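1-pyrroline-5-carboxylate dehydrogenase (Thermus thermophilus, PDB 1UZB) probably oxidises the open-chain semialdehyde form of 1-pyrroline-5-carboxylate to glutamate with a nicotinamide cofactor, as a member of the aldehyde dehydrogenase family. Local coordinates at residues Pro39-Gly43 against Gly44-Asp48; Arg31-Phe34 against Gly35-Tyr38; Glu221-Glu225 against Ala226-Pro230. One frame throughout, in Å; residues are numbered along the deposited sequence.

Contact 1 (Pro39-Gly43 against Gly44-Asp48); sequences PLYIG and GEWVD
Tyr41 and Trp46 meet across a tight beta hairpin as an edge-to-face aromatic pair, the edge of the tyrosine directed at the indole face. Tyr41 CD1 lies 3.6 Å from Trp46 CE2, with the tyrosine ring plane at 66° to that of the five-membered ring. With CG anti to the backbone N (chi1 -172°), the Tyr41 ring is carried to the indole face; its CB, set by the backbone, lies over the six-membered ring in a CH-pi contact, while Glu45 N sits over one face of the phenol ring. The indole is bounded at its edge by the Pro39 carbonyl, whose O is 3.4 Å from Trp46 CE3.

Backbone bonds set this register. Leu40 and Val47 form an antiparallel hydrogen-bonded pair, Leu40 N to Val47 O and Val47 N to Leu40 O both at 2.8 Å, and Ile42 pairs with Glu45 in the same way around a type I' turn. Gly43 and Gly44 occupy its two central positions with positive phi, which suits glycine.

Solvent joins in at the turn: one water bridges Ile42 O and Glu45 OE1, another Gly43 O and the same OE1.

Strand 45-47 borders the four-stranded sheet beside strand 36-42. Trp46 packs on Phe220 and Glu221 of helix 213-226, Tyr41 OH is hydrogen-bonded to His224 of that helix, and Leu40 reaches Ala69 of strand 64-69.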
ATOM      1  N   PRO A  39      12.112 -48.770  -4.526  1.00 10.61           N
ATOM      2  CA  PRO A  39      11.947 -48.753  -5.984  1.00  9.97           C
ATOM      3  C   PRO A  39      11.955 -47.337  -6.562  1.00 10.60           C
ATOM      4  O   PRO A  39      12.164 -46.356  -5.843  1.00 10.75           O
ATOM      5  CB  PRO A  39      10.588 -49.422  -6.190  1.00 10.59           C
ATOM      6  CG  PRO A  39      10.377 -50.225  -4.927  1.00 11.75           C
ATOM      7  CD  PRO A  39      10.900 -49.293  -3.877  1.00 10.74           C
ATOM      8  N   LEU A  40      11.748 -47.246  -7.871  1.00  9.47           N
ATOM      9  CA  LEU A  40      11.661 -45.957  -8.546  1.00  9.37           C
ATOM     10  C   LEU A  40      10.235 -45.482  -8.265  1.00  8.57           C
ATOM     11  O   LEU A  40       9.404 -46.258  -7.802  1.00  7.61           O
ATOM     12  CB  LEU A  40      11.820 -46.125 -10.063  1.00 10.23           C
ATOM     13  CG  LEU A  40      13.001 -46.927 -10.622  1.00 10.86           C
ATOM     14  CD1 LEU A  40      12.893 -47.021 -12.144  1.00 10.09           C
ATOM     15  CD2 LEU A  40      14.305 -46.261 -10.224  1.00  9.74           C
ATOM     16  N   TYR A  41       9.949 -44.213  -8.529  1.00  8.54           N
ATOM     17  CA  TYR A  41       8.597 -43.703  -8.344  1.00  8.03           C
ATOM     18  C   TYR A  41       8.236 -43.024  -9.658  1.00  8.89           C
ATOM     19  O   TYR A  41       8.792 -41.981 -10.008  1.00  8.84           O
ATOM     20  CB  TYR A  41       8.521 -42.698  -7.192  1.00  7.76           C
ATOM     21  CG  TYR A  41       7.103 -42.293  -6.831  1.00  8.33           C
ATOM     22  CD1 TYR A  41       6.296 -43.119  -6.043  1.00  7.80           C
ATOM     23  CD2 TYR A  41       6.566 -41.084  -7.279  1.00  6.75           C
ATOM     24  CE1 TYR A  41       4.990 -42.745  -5.706  1.00  8.46           C
ATOM     25  CE2 TYR A  41       5.267 -40.707  -6.953  1.00  8.33           C
ATOM     26  CZ  TYR A  41       4.485 -41.536  -6.167  1.00  8.21           C
ATOM     27  OH  TYR A  41       3.209 -41.148  -5.830  1.00  8.09           O
ATOM     28  N   ILE A  42       7.316 -43.636 -10.396  1.00  8.44           N
ATOM     29  CA  ILE A  42       6.898 -43.121 -11.690  1.00  9.39           C
ATOM     30  C   ILE A  42       5.384 -43.145 -11.814  1.00  9.41           C
ATOM     31  O   ILE A  42       4.748 -44.146 -11.494  1.00  9.13           O
ATOM     32  CB  ILE A  42       7.479 -43.978 -12.838  1.00  9.27           C
ATOM     33  CG1 ILE A  42       9.005 -44.022 -12.741  1.00  9.99           C
ATOM     34  CG2 ILE A  42       7.040 -43.411 -14.181  1.00 11.45           C
ATOM     35  CD1 ILE A  42       9.657 -45.001 -13.702  1.00 11.01           C
ATOM     36  N   GLY A  43       4.809 -42.045 -12.283  1.00  8.73           N
ATOM     37  CA  GLY A  43       3.372 -41.986 -12.460  1.00  9.16           C
ATOM     38  C   GLY A  43       2.536 -42.352 -11.249  1.00  9.47           C
ATOM     39  O   GLY A  43       1.531 -43.056 -11.373  1.00 10.50           O
ATOM     40  N   GLY A  44       2.950 -41.889 -10.074  1.00 10.68           N
ATOM     41  CA  GLY A  44       2.194 -42.148  -8.863  1.00 11.19           C
ATOM     42  C   GLY A  44       2.339 -43.509  -8.213  1.00 12.53           C
ATOM     43  O   GLY A  44       1.624 -43.812  -7.258  1.00 13.29           O
ATOM     44  N   GLU A  45       3.255 -44.333  -8.711  1.00 12.54           N
ATOM     45  CA  GLU A  45       3.450 -45.658  -8.132  1.00 13.05           C
ATOM     46  C   GLU A  45       4.918 -46.056  -8.061  1.00 12.26           C
ATOM     47  O   GLU A  45       5.741 -45.595  -8.854  1.00 10.86           O
ATOM     48  CB  GLU A  45       2.683 -46.708  -8.941  1.00 17.08           C
ATOM     49  CG  GLU A  45       3.073 -46.765 -10.410  1.00 20.74           C
ATOM     50  CD  GLU A  45       2.363 -47.876 -11.167  1.00 24.23           C
ATOM     51  OE1 GLU A  45       2.523 -47.946 -12.403  1.00 26.43           O
ATOM     52  OE2 GLU A  45       1.650 -48.679 -10.527  1.00 26.97           O
ATOM     53  N   TRP A  46       5.242 -46.910  -7.096  1.00 11.38           N
ATOM     54  CA  TRP A  46       6.608 -47.389  -6.949  1.00 11.60           C
ATOM     55  C   TRP A  46       6.816 -48.505  -7.967  1.00 12.59           C
ATOM     56  O   TRP A  46       6.045 -49.466  -8.016  1.00 15.46           O
ATOM     57  CB  TRP A  46       6.844 -47.903  -5.529  1.00 10.22           C
ATOM     58  CG  TRP A  46       6.761 -46.818  -4.495  1.00 11.05           C
ATOM     59  CD1 TRP A  46       5.667 -46.468  -3.755  1.00 11.70           C
ATOM     60  CD2 TRP A  46       7.807 -45.914  -4.120  1.00 10.55           C
ATOM     61  NE1 TRP A  46       5.968 -45.400  -2.943  1.00 11.69           N
ATOM     62  CE2 TRP A  46       7.274 -45.041  -3.147  1.00 10.47           C
ATOM     63  CE3 TRP A  46       9.144 -45.755  -4.514  1.00 10.42           C
ATOM     64  CZ2 TRP A  46       8.032 -44.021  -2.561  1.00 11.24           C
ATOM     65  CZ3 TRP A  46       9.899 -44.740  -3.928  1.00  9.44           C
ATOM     66  CH2 TRP A  46       9.336 -43.887  -2.962  1.00  9.81           C
ATOM     67  N   VAL A  47       7.852 -48.362  -8.785  1.00 12.62           N
ATOM     68  CA  VAL A  47       8.163 -49.329  -9.830  1.00 14.14           C
ATOM     69  C   VAL A  47       9.572 -49.872  -9.632  1.00 13.60           C
ATOM     70  O   VAL A  47      10.537 -49.108  -9.585  1.00 12.29           O
ATOM     71  CB  VAL A  47       8.076 -48.669 -11.227  1.00 14.75           C
ATOM     72  CG1 VAL A  47       8.262 -49.715 -12.316  1.00 18.75           C
ATOM     73  CG2 VAL A  47       6.742 -47.958 -11.382  1.00 15.49           C
ATOM     74  N   ASP A  48       9.690 -51.191  -9.525  1.00 13.42           N
ATOM     75  CA  ASP A  48      10.987 -51.818  -9.321  1.00 13.58           C
ATOM     76  C   ASP A  48      11.644 -52.172 -10.652  1.00 13.79           C
ATOM     77  O   ASP A  48      11.004 -52.140 -11.703  1.00 13.34           O
ATOM     78  CB  ASP A  48      10.828 -53.086  -8.480  1.00 13.56           C
ATOM     79  CG  ASP A  48      12.011 -53.334  -7.565  1.00 14.90           C
ATOM     80  OD1 ASP A  48      13.067 -52.692  -7.755  1.00 13.72           O
ATOM     81  OD2 ASP A  48      11.884 -54.180  -6.656  1.00 17.41           O
TER
HETATM   82  O   HOH W   1       4.637 -46.298 -13.325  1.00 33.44           O
HETATM   83  O   HOH W   2       2.364 -45.131 -12.888  1.00 57.59           O

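Contact 2 (Arg31-Phe34 against Gly35-Tyr38); sequences REEF and GRHY
Glu33 reaches across a type II beta turn to Arg36, three residues on, in a salt bridge backed by a backbone bond. From CB the glutamate chain sets out with CG anti to the backbone N (chi1 178°) and stays extended to the carboxylate. CG runs alongside the aliphatic part of the arginine, 3.8 Å from Arg36 CD. At the tip the two oxygens part company. Glu33 OE2 accepts a bond from Arg36 NH1 at 2.6 Å, met from above the carboxylate plane; the bond is bent, with an N-H...O angle of 137°, and the carboxylate and guanidinium planes stand 46° apart. Glu33 OE1 lies 3.6 Å from Tyr38 OH, but its salt-bridge partner is Lys218 of helix 213-226. With an alanine here, Arg36 NH1 and Lys218 would be likely to lose the carboxylate they share, and the arginine tip would be less restrained.

The turn from Glu33 to Arg36 leads from the end of helix 17-32 into strand 36-42. Its backbone bond runs from Arg36 N to Glu33 O at 3.2 Å, in the carbonyl plane. Gly35 has a positive phi at which a CB would be jammed against Phe34 O. A water also joins the two sides, bonding to Tyr38 OH at 2.8 Å and weakly to Glu33 O.

Tyr38 CE2 lies 3.4 Å above the plane of the Arg36 guanidinium, offset toward the rim, so the group is approached by the ring from a face and by Glu33 at an edge. Arg36 has a second charged partner, Glu221 of helix 213-226, reached through NH2. Tyr38 packs against Val214 and Ala217 of the same helix.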
ATOM      1  N   ARG A  31      19.041 -47.510  11.567  1.00  9.66           N
ATOM      2  CA  ARG A  31      20.079 -48.535  11.512  1.00 11.55           C
ATOM      3  C   ARG A  31      19.464 -49.929  11.426  1.00 11.24           C
ATOM      4  O   ARG A  31      19.958 -50.794  10.702  1.00 12.36           O
ATOM      5  CB  ARG A  31      20.975 -48.449  12.750  1.00 13.47           C
ATOM      6  CG  ARG A  31      22.072 -49.505  12.805  1.00 17.49           C
ATOM      7  CD  ARG A  31      23.119 -49.289  11.724  1.00 19.54           C
ATOM      8  NE  ARG A  31      24.141 -50.334  11.733  1.00 21.53           N
ATOM      9  CZ  ARG A  31      23.928 -51.592  11.358  1.00 21.81           C
ATOM     10  NH1 ARG A  31      22.727 -51.969  10.940  1.00 21.12           N
ATOM     11  NH2 ARG A  31      24.915 -52.476  11.402  1.00 23.65           N
ATOM     12  N   GLU A  32      18.385 -50.141  12.168  1.00 10.82           N
ATOM     13  CA  GLU A  32      17.708 -51.432  12.175  1.00 12.55           C
ATOM     14  C   GLU A  32      17.001 -51.680  10.845  1.00 13.42           C
ATOM     15  O   GLU A  32      16.590 -52.803  10.545  1.00 14.89           O
ATOM     16  CB  GLU A  32      16.712 -51.481  13.337  1.00 13.96           C
ATOM     17  CG  GLU A  32      17.397 -51.536  14.703  1.00 14.29           C
ATOM     18  CD  GLU A  32      16.472 -51.200  15.861  1.00 14.83           C
ATOM     19  OE1 GLU A  32      16.928 -51.284  17.023  1.00 17.05           O
ATOM     20  OE2 GLU A  32      15.299 -50.845  15.620  1.00 16.26           O
ATOM     21  N   GLU A  33      16.893 -50.622  10.048  1.00 13.07           N
ATOM     22  CA  GLU A  33      16.243 -50.667   8.744  1.00 13.67           C
ATOM     23  C   GLU A  33      17.247 -50.866   7.603  1.00 12.39           C
ATOM     24  O   GLU A  33      16.861 -50.991   6.442  1.00 13.54           O
ATOM     25  CB  GLU A  33      15.459 -49.366   8.534  1.00 15.61           C
ATOM     26  CG  GLU A  33      14.754 -49.233   7.199  1.00 18.36           C
ATOM     27  CD  GLU A  33      14.038 -47.903   7.067  1.00 19.94           C
ATOM     28  OE1 GLU A  33      14.707 -46.853   7.177  1.00 19.28           O
ATOM     29  OE2 GLU A  33      12.807 -47.907   6.857  1.00 21.30           O
ATOM     30  N   PHE A  34      18.535 -50.892   7.937  1.00 11.47           N
ATOM     31  CA  PHE A  34      19.585 -51.090   6.938  1.00 12.05           C
ATOM     32  C   PHE A  34      19.267 -52.282   6.037  1.00 12.77           C
ATOM     33  O   PHE A  34      18.854 -53.341   6.517  1.00 14.09           O
ATOM     34  CB  PHE A  34      20.933 -51.332   7.628  1.00 11.91           C
ATOM     35  CG  PHE A  34      21.728 -50.078   7.905  1.00 11.30           C
ATOM     36  CD1 PHE A  34      21.100 -48.844   8.058  1.00 11.62           C
ATOM     37  CD2 PHE A  34      23.110 -50.144   8.053  1.00 11.99           C
ATOM     38  CE1 PHE A  34      21.840 -47.696   8.357  1.00 11.47           C
ATOM     39  CE2 PHE A  34      23.857 -49.005   8.352  1.00 12.19           C
ATOM     40  CZ  PHE A  34      23.218 -47.778   8.505  1.00 11.17           C
ATOM     41  N   GLY A  35      19.460 -52.108   4.735  1.00 12.19           N
ATOM     42  CA  GLY A  35      19.203 -53.190   3.798  1.00 12.89           C
ATOM     43  C   GLY A  35      17.884 -53.082   3.059  1.00 12.76           C
ATOM     44  O   GLY A  35      17.631 -53.840   2.120  1.00 13.96           O
ATOM     45  N   ARG A  36      17.040 -52.147   3.478  1.00 12.22           N
ATOM     46  CA  ARG A  36      15.741 -51.946   2.847  1.00 12.04           C
ATOM     47  C   ARG A  36      15.895 -51.580   1.373  1.00 11.08           C
ATOM     48  O   ARG A  36      16.865 -50.927   0.987  1.00 12.20           O
ATOM     49  CB  ARG A  36      14.979 -50.842   3.581  1.00 12.39           C
ATOM     50  CG  ARG A  36      13.600 -50.543   3.020  1.00 14.22           C
ATOM     51  CD  ARG A  36      12.926 -49.450   3.829  1.00 17.12           C
ATOM     52  NE  ARG A  36      11.657 -49.026   3.246  1.00 19.67           N
ATOM     53  CZ  ARG A  36      10.941 -47.998   3.689  1.00 19.49           C
ATOM     54  NH1 ARG A  36      11.370 -47.287   4.723  1.00 21.36           N
ATOM     55  NH2 ARG A  36       9.799 -47.680   3.096  1.00 21.04           N
ATOM     56  N   HIS A  37      14.939 -52.010   0.555  1.00 11.50           N
ATOM     57  CA  HIS A  37      14.965 -51.731  -0.877  1.00 10.93           C
ATOM     58  C   HIS A  37      13.912 -50.702  -1.272  1.00 11.31           C
ATOM     59  O   HIS A  37      12.741 -50.841  -0.923  1.00 12.62           O
ATOM     60  CB  HIS A  37      14.725 -53.013  -1.673  1.00 10.57           C
ATOM     61  CG  HIS A  37      14.822 -52.823  -3.154  1.00 10.63           C
ATOM     62  ND1 HIS A  37      16.015 -52.562  -3.793  1.00 11.40           N
ATOM     63  CD2 HIS A  37      13.872 -52.830  -4.119  1.00 12.59           C
ATOM     64  CE1 HIS A  37      15.796 -52.418  -5.087  1.00 11.18           C
ATOM     65  NE2 HIS A  37      14.505 -52.577  -5.312  1.00 11.21           N
ATOM     66  N   TYR A  38      14.330 -49.677  -2.010  1.00 10.86           N
ATOM     67  CA  TYR A  38      13.411 -48.630  -2.449  1.00 10.42           C
ATOM     68  C   TYR A  38      13.322 -48.598  -3.974  1.00  9.97           C
ATOM     69  O   TYR A  38      14.325 -48.421  -4.658  1.00 10.67           O
ATOM     70  CB  TYR A  38      13.878 -47.259  -1.945  1.00 10.95           C
ATOM     71  CG  TYR A  38      14.181 -47.197  -0.461  1.00 11.07           C
ATOM     72  CD1 TYR A  38      15.360 -47.735   0.054  1.00 11.45           C
ATOM     73  CD2 TYR A  38      13.288 -46.598   0.427  1.00 12.39           C
ATOM     74  CE1 TYR A  38      15.642 -47.680   1.420  1.00 11.34           C
ATOM     75  CE2 TYR A  38      13.559 -46.539   1.793  1.00 12.06           C
ATOM     76  CZ  TYR A  38      14.736 -47.080   2.281  1.00 11.53           C
ATOM     77  OH  TYR A  38      15.002 -47.016   3.630  1.00 12.71           O
TER
HETATM   78  O   HOH W   3      17.365 -48.232   4.514  1.00 15.93           O

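Contact 3 (Glu221-Glu225 against Ala226-Pro230); sequences EIFHE and AGFPP
This is a local helix-ending contact: the last turn of helix 213-226 closes onto the loop that leads to strand 233-235, and Phe223 and Phe228 pack on each other across the exit. The side chains touch at Phe223 CD1 and Phe228 CE2, 3.8 Å apart, with ring planes at 82° in an oblique meeting. Phe228 CG is anti to the carbonyl carbon (chi1 -79°), and the ring is turned edge-on to the Phe223 carbonyl: Phe223 O lies in its plane, 3.4 Å from Phe228 CD2.

The same oxygen takes part in ending the helix. Gly227 N donates to Phe223 O at 3.2 Å, an ordinary helical bond. The weak bonds Phe228 N to Phe223 O and Gly227 N to His224 O, with Gly227 at a positive phi of 105°, make a Schellman motif. Any side chain at Gly227 would press against the carbonyl O of Ala226, so these backbone angles suit a glycine. One residue earlier the regular helical bond persists from Ala226 N to Ile222 O, at 2.9 Å, and Ala226 CB lies 3.3 Å from that same Ile222 O. A water bridges His224 O and Phe228 O, linking the helix end to the loop.

Around the exit, Phe223 packs on Ile194 and Val195 of helix 188-199 and Phe228 on Val198 of the same helix, whereas Ile222 and Ala226 lie against Leu108 of helix 95-111. At the subunit boundary Glu225 packs on Arg452 and Pro229 on Glu455, both of the second subunit.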
ATOM      1  N   GLU A 221       8.552 -40.690  -0.432  1.00  6.78           N
ATOM      2  CA  GLU A 221       7.497 -41.330   0.344  1.00  8.09           C
ATOM      3  C   GLU A 221       6.607 -40.199   0.858  1.00  7.00           C
ATOM      4  O   GLU A 221       5.387 -40.328   0.913  1.00  7.77           O
ATOM      5  CB  GLU A 221       8.068 -42.096   1.538  1.00  9.31           C
ATOM      6  CG  GLU A 221       8.719 -43.423   1.199  1.00 10.63           C
ATOM      7  CD  GLU A 221       9.165 -44.165   2.442  1.00 12.45           C
ATOM      8  OE1 GLU A 221       9.967 -43.599   3.210  1.00 14.45           O
ATOM      9  OE2 GLU A 221       8.714 -45.309   2.654  1.00 16.21           O
ATOM     10  N   ILE A 222       7.232 -39.086   1.235  1.00  7.09           N
ATOM     11  CA  ILE A 222       6.492 -37.931   1.727  1.00  6.72           C
ATOM     12  C   ILE A 222       5.645 -37.323   0.606  1.00  5.69           C
ATOM     13  O   ILE A 222       4.471 -37.002   0.813  1.00  5.44           O
ATOM     14  CB  ILE A 222       7.452 -36.870   2.309  1.00  6.95           C
ATOM     15  CG1 ILE A 222       8.092 -37.414   3.592  1.00  9.31           C
ATOM     16  CG2 ILE A 222       6.697 -35.580   2.603  1.00  7.87           C
ATOM     17  CD1 ILE A 222       9.226 -36.561   4.135  1.00  8.50           C
ATOM     18  N   PHE A 223       6.221 -37.176  -0.583  1.00  6.43           N
ATOM     19  CA  PHE A 223       5.454 -36.623  -1.697  1.00  6.16           C
ATOM     20  C   PHE A 223       4.243 -37.508  -1.999  1.00  6.09           C
ATOM     21  O   PHE A 223       3.147 -37.010  -2.272  1.00  6.61           O
ATOM     22  CB  PHE A 223       6.307 -36.511  -2.969  1.00  6.58           C
ATOM     23  CG  PHE A 223       7.436 -35.506  -2.886  1.00  7.03           C
ATOM     24  CD1 PHE A 223       7.375 -34.406  -2.031  1.00  7.87           C
ATOM     25  CD2 PHE A 223       8.544 -35.643  -3.715  1.00  7.91           C
ATOM     26  CE1 PHE A 223       8.409 -33.455  -2.010  1.00  8.71           C
ATOM     27  CE2 PHE A 223       9.572 -34.705  -3.702  1.00  7.59           C
ATOM     28  CZ  PHE A 223       9.506 -33.610  -2.849  1.00  9.46           C
ATOM     29  N   HIS A 224       4.446 -38.823  -1.948  1.00  6.97           N
ATOM     30  CA  HIS A 224       3.370 -39.763  -2.222  1.00  7.65           C
ATOM     31  C   HIS A 224       2.267 -39.635  -1.181  1.00  8.05           C
ATOM     32  O   HIS A 224       1.088 -39.537  -1.522  1.00  8.62           O
ATOM     33  CB  HIS A 224       3.900 -41.201  -2.228  1.00  9.56           C
ATOM     34  CG  HIS A 224       2.842 -42.232  -2.476  1.00  9.28           C
ATOM     35  ND1 HIS A 224       2.216 -42.382  -3.694  1.00 11.57           N
ATOM     36  CD2 HIS A 224       2.286 -43.151  -1.652  1.00 12.80           C
ATOM     37  CE1 HIS A 224       1.320 -43.350  -3.611  1.00 10.77           C
ATOM     38  NE2 HIS A 224       1.343 -43.833  -2.381  1.00 12.60           N
ATOM     39  N   GLU A 225       2.649 -39.630   0.090  1.00  7.19           N
ATOM     40  CA  GLU A 225       1.664 -39.515   1.157  1.00  8.19           C
ATOM     41  C   GLU A 225       0.909 -38.188   1.085  1.00  7.81           C
ATOM     42  O   GLU A 225      -0.294 -38.136   1.357  1.00  8.47           O
ATOM     43  CB  GLU A 225       2.339 -39.664   2.524  1.00 10.58           C
ATOM     44  CG  GLU A 225       1.370 -39.555   3.688  1.00 13.47           C
ATOM     45  CD  GLU A 225       1.990 -39.948   5.012  1.00 17.89           C
ATOM     46  OE1 GLU A 225       1.335 -39.740   6.054  1.00 21.37           O
ATOM     47  OE2 GLU A 225       3.124 -40.469   5.012  1.00 21.58           O
ATOM     48  N   ALA A 226       1.614 -37.121   0.718  1.00  7.46           N
ATOM     49  CA  ALA A 226       1.001 -35.798   0.605  1.00  6.93           C
ATOM     50  C   ALA A 226      -0.109 -35.792  -0.439  1.00  7.00           C
ATOM     51  O   ALA A 226      -1.076 -35.046  -0.321  1.00  8.06           O
ATOM     52  CB  ALA A 226       2.056 -34.754   0.250  1.00  7.30           C
ATOM     53  N   GLY A 227       0.052 -36.605  -1.475  1.00  7.02           N
ATOM     54  CA  GLY A 227      -0.976 -36.687  -2.495  1.00  7.44           C
ATOM     55  C   GLY A 227      -0.729 -36.004  -3.824  1.00  6.66           C
ATOM     56  O   GLY A 227      -1.684 -35.669  -4.523  1.00  7.43           O
ATOM     57  N   PHE A 228       0.526 -35.768  -4.186  1.00  7.04           N
ATOM     58  CA  PHE A 228       0.796 -35.156  -5.483  1.00  7.26           C
ATOM     59  C   PHE A 228       0.211 -36.083  -6.548  1.00  7.71           C
ATOM     60  O   PHE A 228       0.398 -37.298  -6.493  1.00  8.91           O
ATOM     61  CB  PHE A 228       2.299 -34.988  -5.703  1.00  6.91           C
ATOM     62  CG  PHE A 228       2.885 -33.798  -4.998  1.00  7.22           C
ATOM     63  CD1 PHE A 228       2.777 -32.526  -5.548  1.00  8.88           C
ATOM     64  CD2 PHE A 228       3.518 -33.943  -3.768  1.00  8.53           C
ATOM     65  CE1 PHE A 228       3.289 -31.414  -4.884  1.00  9.26           C
ATOM     66  CE2 PHE A 228       4.034 -32.836  -3.094  1.00  9.63           C
ATOM     67  CZ  PHE A 228       3.919 -31.570  -3.654  1.00  9.64           C
ATOM     68  N   PRO A 229      -0.525 -35.522  -7.519  1.00  7.65           N
ATOM     69  CA  PRO A 229      -1.122 -36.342  -8.578  1.00  8.36           C
ATOM     70  C   PRO A 229      -0.081 -37.163  -9.332  1.00  8.03           C
ATOM     71  O   PRO A 229       1.081 -36.771  -9.438  1.00  7.08           O
ATOM     72  CB  PRO A 229      -1.796 -35.308  -9.475  1.00  8.51           C
ATOM     73  CG  PRO A 229      -2.169 -34.220  -8.505  1.00  8.56           C
ATOM     74  CD  PRO A 229      -0.939 -34.112  -7.641  1.00  8.25           C
ATOM     75  N   PRO A 230      -0.488 -38.320  -9.871  1.00  8.31           N
ATOM     76  CA  PRO A 230       0.447 -39.170 -10.610  1.00  8.45           C
ATOM     77  C   PRO A 230       1.176 -38.412 -11.716  1.00  7.13           C
ATOM     78  O   PRO A 230       0.557 -37.674 -12.486  1.00  8.43           O
ATOM     79  CB  PRO A 230      -0.455 -40.267 -11.166  1.00  8.83           C
ATOM     80  CG  PRO A 230      -1.519 -40.384 -10.115  1.00 12.24           C
ATOM     81  CD  PRO A 230      -1.825 -38.938  -9.812  1.00 10.07           C
TER
HETATM   82  O   HOH W   4       1.173 -38.401  -3.955  1.00 57.90           O

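In the fold
Along the chain contact 2 comes first, contact 1 follows directly, and contact 3 lies about 170 residues later. Contacts 1 and 2 share strand 36-42 of the four-stranded sheet, their centres about 18 Å apart, and are joined by a probable hydrogen bond between Asp48 OD1 and His37 NE2. Contact 3, on helix 213-226, has its centre about 11 Å from that of contact 1 and about 21 Å from that of contact 2. Tyr41 OH meets His224 ND1 at 2.7 Å, and Glu221 OE2 forms a salt bridge with Arg36 NH2 at 2.6 Å. Helix 213-226 thus meets the strand near both its ends, consistent with helping to hold the N-terminal segment on the subunit body.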